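Local coordinates for SusD superfamily protein (Bacteroides vulgatus, PDB 3MYV) that probably binds polysaccharide at the bacterial outer membrane, in the manner of SusD-type glycan-capturing proteins, at the sodium ion site. Sequence-based numbering; all coordinates share one arbitrary frame.

The sodium ion site. Residues 254-261, 325-327. With NA (sodium ion), chain B.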
# COMPACT_ATOMS: atom_id res chain seq x y z
N ASN A 254 -15.73 2.99 2.93
CA ASN A 254 -16.23 4.24 2.37
C ASN A 254 -17.72 4.08 2.18
O ASN A 254 -18.25 2.97 2.19
CB ASN A 254 -15.51 4.49 1.04
CG ASN A 254 -15.73 5.89 0.45
OD1 ASN A 254 -16.42 6.74 1.03
ND2 ASN A 254 -15.14 6.12 -0.72
N SER A 255 -18.44 5.19 2.10
CA SER A 255 -19.86 5.11 1.78
C SER A 255 -20.25 6.32 0.95
O SER A 255 -19.48 7.27 0.87
CB SER A 255 -20.69 5.07 3.06
OG SER A 255 -20.91 6.38 3.53
N VAL A 256 -21.45 6.31 0.38
CA VAL A 256 -21.88 7.43 -0.45
C VAL A 256 -22.01 8.72 0.35
O VAL A 256 -21.77 9.81 -0.19
CB VAL A 256 -23.20 7.14 -1.21
CG1 VAL A 256 -23.02 5.96 -2.16
CG2 VAL A 256 -24.36 6.90 -0.25
N ASP A 257 -22.35 8.60 1.65
CA ASP A 257 -22.59 9.76 2.53
C ASP A 257 -21.37 10.31 3.26
O ASP A 257 -21.47 11.30 3.97
CB ASP A 257 -23.62 9.39 3.59
CG ASP A 257 -24.95 9.01 2.99
OD1 ASP A 257 -25.28 9.53 1.90
OD2 ASP A 257 -25.64 8.17 3.61
N ASP A 258 -20.22 9.68 3.10
CA ASP A 258 -19.03 10.08 3.82
C ASP A 258 -17.98 10.61 2.87
O ASP A 258 -17.93 10.19 1.73
CB ASP A 258 -18.44 8.88 4.50
CG ASP A 258 -19.19 8.50 5.74
OD1 ASP A 258 -20.18 9.20 6.10
OD2 ASP A 258 -18.80 7.48 6.32
N THR A 259 -17.10 11.47 3.37
CA THR A 259 -15.90 11.78 2.62
C THR A 259 -14.96 10.58 2.74
O THR A 259 -15.09 9.80 3.68
CB THR A 259 -15.22 13.04 3.13
OG1 THR A 259 -14.95 12.90 4.55
CG2 THR A 259 -16.12 14.25 2.89
N PRO A 260 -14.07 10.38 1.75
CA PRO A 260 -13.97 11.12 0.50
C PRO A 260 -15.03 10.68 -0.52
O PRO A 260 -15.43 9.51 -0.54
CB PRO A 260 -12.54 10.79 0.02
CG PRO A 260 -12.25 9.46 0.58
CD PRO A 260 -13.10 9.28 1.81
N GLY A 261 -15.52 11.64 -1.31
CA GLY A 261 -16.43 11.39 -2.42
C GLY A 261 -15.72 11.63 -3.73
O GLY A 261 -15.10 10.72 -4.28
N LEU A 325 -18.84 7.28 -5.76
CA LEU A 325 -18.38 8.06 -4.59
C LEU A 325 -18.00 7.17 -3.39
O LEU A 325 -17.40 7.65 -2.41
CB LEU A 325 -19.49 9.04 -4.17
CG LEU A 325 -19.91 10.09 -5.20
CD1 LEU A 325 -21.19 10.83 -4.81
CD2 LEU A 325 -18.81 11.09 -5.45
N GLU A 326 -18.35 5.89 -3.45
CA GLU A 326 -18.39 5.05 -2.26
C GLU A 326 -17.45 3.84 -2.31
O GLU A 326 -17.57 2.94 -1.49
CB GLU A 326 -19.82 4.55 -2.04
CG GLU A 326 -20.27 3.38 -2.92
CD GLU A 326 -20.92 3.77 -4.25
OE1 GLU A 326 -20.50 4.78 -4.88
OE2 GLU A 326 -21.85 3.04 -4.70
N CYS A 327 -16.51 3.81 -3.26
CA CYS A 327 -15.60 2.66 -3.36
C CYS A 327 -14.65 2.58 -2.18
O CYS A 327 -14.07 3.59 -1.80
CB CYS A 327 -14.76 2.70 -4.62
SG CYS A 327 -15.74 2.47 -6.14
NA NA B . -17.63 8.43 -0.07
O HOH W 1 -19.13 10.25 -0.73
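A loop running from Asn254 to Pro260 curls around a sodium ion, and Leu325, from a second loop, adds its carbonyl. The oxygens seen form a distorted octahedron: four backbone carbonyls (Ser255, Asp258, Pro260 and Leu325), the side-chain amide oxygen of Asn254 and a water. Asn254 begins the stretch just after strand 250-252. Its CB directs CG anti to the backbone N, chi1 -170°, and chi2 near 1° places OD1 eclipsed with CA. Asn254 CG lies 3.2 Å from NA, behind its own OD1, merely as a consequence of the oxygen's bond. At the tip the two amide atoms divide the work. Asn254 OD1 meets NA at 2.3 Å and also receives the backbone N of Ser255 at 2.8 Å; that bond is bent, its donor lying above the carbonyl plane. Asn254 ND2 turns away to Cys327 O, 3.0 Å distant and nearly in the amide plane, in a fairly straight bond (159° at H). This second-shell bond would hold the amide against flipping and keep its oxygen, not its nitrogen, toward the metal. ND2 also lies within weak hydrogen-bonding range of the ligand carbonyls of Pro260 and Leu325. The carboxylate of Asp258 points away from the ion, so its contribution is the main-chain O, 2.5 Å from NA. Pro260 follows a cis peptide bond, a bend that may help bring its carbonyl inward. With neutral oxygens throughout the observed shell, the site would suit a monovalent cation and may stabilise the loops, though the sodium may come from purification or crystallisation. The coordinating water, 2.5 Å from NA, is shared with the backbone, its oxygen lying 2.7 Å from Val256 O.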